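Local structure of cysteine protease-like VirA (Shigella flexneri, 3EB8) at residues 16-28 / 77-89. The protein is a secreted virulence effector that promotes bacterial entry into epithelial cells and spread within and between them, with a disputed role as a protease of alpha-tubulin. Numbering follows the deposited sequence.
Sequences EKKLMDSFSPSLS and NLLSSLPPKQFNL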
# COMPACT_ATOMS: atom_id res chain seq x y z
N GLU A 16 4.91 18.51 14.48
CA GLU A 16 4.37 17.24 14.91
C GLU A 16 4.36 16.23 13.75
O GLU A 16 4.89 15.13 13.87
CB GLU A 16 2.97 17.43 15.49
CG GLU A 16 2.41 16.18 16.16
CD GLU A 16 1.24 16.47 17.08
OE1 GLU A 16 0.61 15.49 17.53
OE2 GLU A 16 0.95 17.66 17.35
N LYS A 17 3.77 16.60 12.62
CA LYS A 17 3.65 15.65 11.53
C LYS A 17 5.01 15.35 10.93
O LYS A 17 5.20 14.29 10.35
CB LYS A 17 2.64 16.14 10.48
CG LYS A 17 3.24 16.83 9.28
CD LYS A 17 3.36 15.85 8.14
CE LYS A 17 2.03 15.15 7.87
NZ LYS A 17 2.22 13.93 7.03
N LYS A 18 5.96 16.27 11.09
CA LYS A 18 7.32 16.12 10.57
C LYS A 18 8.11 15.11 11.42
O LYS A 18 8.81 14.25 10.90
CB LYS A 18 8.03 17.48 10.54
CG LYS A 18 8.75 17.83 9.24
CD LYS A 18 10.26 17.61 9.34
CE LYS A 18 11.05 18.60 8.48
NZ LYS A 18 11.05 18.31 7.00
N LEU A 19 8.01 15.22 12.74
CA LEU A 19 8.36 14.10 13.59
C LEU A 19 7.24 13.16 13.19
O LEU A 19 6.39 13.53 12.39
CB LEU A 19 8.29 14.50 15.07
CG LEU A 19 9.04 15.80 15.40
CD1 LEU A 19 8.64 16.43 16.75
CD2 LEU A 19 10.56 15.61 15.33
N MET A 20 7.19 11.95 13.71
CA MET A 20 6.12 11.02 13.31
C MET A 20 6.45 10.41 11.96
O MET A 20 6.48 9.19 11.83
CB MET A 20 4.72 11.65 13.25
CG MET A 20 4.15 12.23 14.55
SD MET A 20 4.63 11.31 16.01
CE MET A 20 3.88 9.71 15.70
N ASP A 21 6.67 11.24 10.95
CA ASP A 21 7.08 10.72 9.65
C ASP A 21 8.48 10.13 9.78
O ASP A 21 8.78 9.07 9.23
CB ASP A 21 7.03 11.81 8.58
CG ASP A 21 5.60 12.23 8.22
OD1 ASP A 21 4.61 11.77 8.87
OD2 ASP A 21 5.47 13.05 7.27
N SER A 22 9.33 10.83 10.52
CA SER A 22 10.65 10.36 10.95
C SER A 22 10.64 8.93 11.52
O SER A 22 11.69 8.29 11.59
CB SER A 22 11.21 11.32 11.99
OG SER A 22 11.67 12.51 11.38
N PHE A 23 9.48 8.46 11.94
CA PHE A 23 9.38 7.15 12.56
C PHE A 23 9.44 6.05 11.51
O PHE A 23 8.74 6.10 10.50
CB PHE A 23 8.12 7.03 13.43
CG PHE A 23 8.26 7.66 14.78
CD1 PHE A 23 7.94 8.99 14.98
CD2 PHE A 23 8.73 6.91 15.86
CE1 PHE A 23 8.09 9.58 16.23
CE2 PHE A 23 8.88 7.49 17.12
CZ PHE A 23 8.56 8.82 17.31
N SER A 24 10.31 5.07 11.75
CA SER A 24 10.47 3.95 10.83
C SER A 24 10.38 2.65 11.59
O SER A 24 10.73 2.60 12.77
CB SER A 24 11.83 4.05 10.14
OG SER A 24 12.07 5.37 9.68
N PRO A 25 9.91 1.59 10.93
CA PRO A 25 9.84 0.26 11.55
C PRO A 25 11.22 -0.15 12.03
O PRO A 25 12.22 0.14 11.37
CB PRO A 25 9.41 -0.65 10.39
CG PRO A 25 8.80 0.24 9.40
CD PRO A 25 9.48 1.56 9.52
N SER A 26 11.28 -0.82 13.18
CA SER A 26 12.55 -1.29 13.67
C SER A 26 12.77 -2.76 13.28
O SER A 26 12.15 -3.66 13.84
CB SER A 26 12.62 -1.10 15.18
OG SER A 26 12.59 0.29 15.48
N LEU A 27 13.62 -2.98 12.29
CA LEU A 27 13.93 -4.34 11.84
C LEU A 27 15.28 -4.69 12.42
O LEU A 27 15.59 -5.85 12.67
CB LEU A 27 14.01 -4.39 10.32
CG LEU A 27 12.94 -3.59 9.56
CD1 LEU A 27 13.30 -3.51 8.07
CD2 LEU A 27 11.55 -4.17 9.77
N SER A 28 16.07 -3.64 12.63
CA SER A 28 17.36 -3.70 13.29
C SER A 28 17.42 -4.88 14.25
O SER A 28 16.43 -5.22 14.90
CB SER A 28 17.56 -2.38 14.06
OG SER A 28 16.60 -1.39 13.67
N ASN A 77 -4.11 7.01 19.86
CA ASN A 77 -3.81 8.34 19.36
C ASN A 77 -2.46 8.31 18.62
O ASN A 77 -2.31 8.85 17.52
CB ASN A 77 -3.76 9.31 20.54
CG ASN A 77 -3.78 10.76 20.10
OD1 ASN A 77 -2.73 11.41 20.00
ND2 ASN A 77 -4.98 11.27 19.82
N LEU A 78 -1.48 7.66 19.23
CA LEU A 78 -0.15 7.52 18.63
C LEU A 78 -0.24 6.78 17.30
O LEU A 78 0.36 7.18 16.32
CB LEU A 78 0.80 6.78 19.57
CG LEU A 78 2.24 6.58 19.11
CD1 LEU A 78 3.18 6.38 20.29
CD2 LEU A 78 2.35 5.41 18.18
N LEU A 79 -1.00 5.70 17.27
CA LEU A 79 -1.14 4.93 16.04
C LEU A 79 -1.69 5.75 14.87
O LEU A 79 -1.28 5.57 13.72
CB LEU A 79 -2.03 3.71 16.27
CG LEU A 79 -1.36 2.61 17.09
CD1 LEU A 79 -2.29 1.40 17.23
CD2 LEU A 79 -0.04 2.22 16.45
N SER A 80 -2.63 6.65 15.17
CA SER A 80 -3.26 7.43 14.11
C SER A 80 -2.31 8.48 13.55
O SER A 80 -2.50 8.96 12.44
CB SER A 80 -4.57 8.07 14.60
OG SER A 80 -4.32 9.08 15.56
N SER A 81 -1.26 8.81 14.29
CA SER A 81 -0.34 9.83 13.83
C SER A 81 0.93 9.27 13.18
O SER A 81 1.76 10.03 12.67
CB SER A 81 0.01 10.78 14.97
OG SER A 81 0.84 10.13 15.91
N LEU A 82 1.11 7.95 13.22
CA LEU A 82 2.25 7.31 12.54
C LEU A 82 2.13 7.45 11.01
O LEU A 82 1.05 7.56 10.47
CB LEU A 82 2.37 5.83 12.94
CG LEU A 82 2.77 5.50 14.39
CD1 LEU A 82 2.74 4.02 14.61
CD2 LEU A 82 4.13 6.06 14.73
N PRO A 83 3.26 7.42 10.31
CA PRO A 83 3.17 7.49 8.84
C PRO A 83 2.63 6.17 8.25
O PRO A 83 2.64 5.15 8.92
CB PRO A 83 4.63 7.71 8.40
CG PRO A 83 5.44 7.82 9.66
CD PRO A 83 4.64 7.24 10.79
N PRO A 84 2.18 6.22 6.99
CA PRO A 84 1.69 5.03 6.28
C PRO A 84 2.84 4.04 6.03
O PRO A 84 3.30 3.91 4.90
CB PRO A 84 1.22 5.60 4.95
CG PRO A 84 2.11 6.82 4.74
CD PRO A 84 2.13 7.41 6.13
N LYS A 85 3.29 3.36 7.07
CA LYS A 85 4.35 2.36 6.94
C LYS A 85 3.88 1.07 7.59
O LYS A 85 2.89 1.06 8.33
CB LYS A 85 5.64 2.83 7.60
CG LYS A 85 6.16 4.12 7.01
CD LYS A 85 7.45 4.56 7.65
CE LYS A 85 7.95 5.83 7.00
NZ LYS A 85 9.06 6.47 7.76
N GLN A 86 4.57 -0.02 7.29
CA GLN A 86 4.22 -1.31 7.86
C GLN A 86 4.99 -1.54 9.16
O GLN A 86 6.20 -1.70 9.16
CB GLN A 86 4.49 -2.42 6.84
CG GLN A 86 3.80 -2.22 5.50
CD GLN A 86 4.13 -3.33 4.51
OE1 GLN A 86 5.30 -3.52 4.14
NE2 GLN A 86 3.12 -4.09 4.10
N PHE A 87 4.27 -1.52 10.27
CA PHE A 87 4.87 -1.75 11.57
C PHE A 87 4.47 -3.11 12.13
O PHE A 87 3.39 -3.63 11.85
CB PHE A 87 4.47 -0.67 12.58
CG PHE A 87 4.98 0.69 12.22
CD1 PHE A 87 4.20 1.56 11.47
CD2 PHE A 87 6.23 1.12 12.64
CE1 PHE A 87 4.67 2.82 11.14
CE2 PHE A 87 6.71 2.38 12.31
CZ PHE A 87 5.93 3.23 11.56
N ASN A 88 5.35 -3.68 12.95
CA ASN A 88 4.98 -4.87 13.67
C ASN A 88 4.17 -4.50 14.91
O ASN A 88 4.71 -4.35 15.99
CB ASN A 88 6.22 -5.69 14.04
CG ASN A 88 5.91 -7.16 14.10
OD1 ASN A 88 5.83 -7.74 15.18
ND2 ASN A 88 5.67 -7.76 12.93
N LEU A 89 2.85 -4.35 14.73
CA LEU A 89 1.97 -4.00 15.83
C LEU A 89 1.39 -5.24 16.51
O LEU A 89 0.85 -5.16 17.61
CB LEU A 89 0.86 -3.06 15.36
CG LEU A 89 1.34 -1.85 14.58
CD1 LEU A 89 0.16 -1.05 14.08
CD2 LEU A 89 2.26 -0.99 15.42
O HOH W 1 10.83 4.49 6.81
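The F87 ring lies between P25 and L82. CG of P25 is over one face, 4.2 Å from F87 CE2, and CD1 of L82 is over the opposite face, offset toward the rim. At the edge are two carbonyl oxygens, P83 O in the ring plane and F23 O near it. The F23 ring has M20 N at its edge, while CD2 of L82 approaches it obliquely.

In this EspG/VirA-family fold the contact joins two sheets. Strand 24-25 is an outermost strand of the antiparallel sheet and pairs with strand 35-41. Strand 86-87 pairs in parallel with strand 121-123 of the mixed sheet. F23 also packs on I46 and L48 of strand 44-51.

M20 bends at its second and third torsions (chi3 -63°), which turns CE toward the end of helix 72-81. CE makes van der Waals contact with S81 OG at 3.1 Å and, just after the helix, with L82 CD2 at 3.8 Å. S81 OG is hydrogen-bonded to L78 O at 3.0 Å within its own segment.

K85 reaches across to 16-28 with its chain extended beyond CG. Two backbone oxygens hold its ammonium group. D21 O accepts at 3.0 Å from K85 NZ, almost straight on (171° at the oxygen). F23 O accepts at 2.8 Å, with K85 NZ 38° above the carbonyl plane. A water also accepts from K85 NZ at 2.8 Å and is weakly hydrogen-bonded with S24 OG.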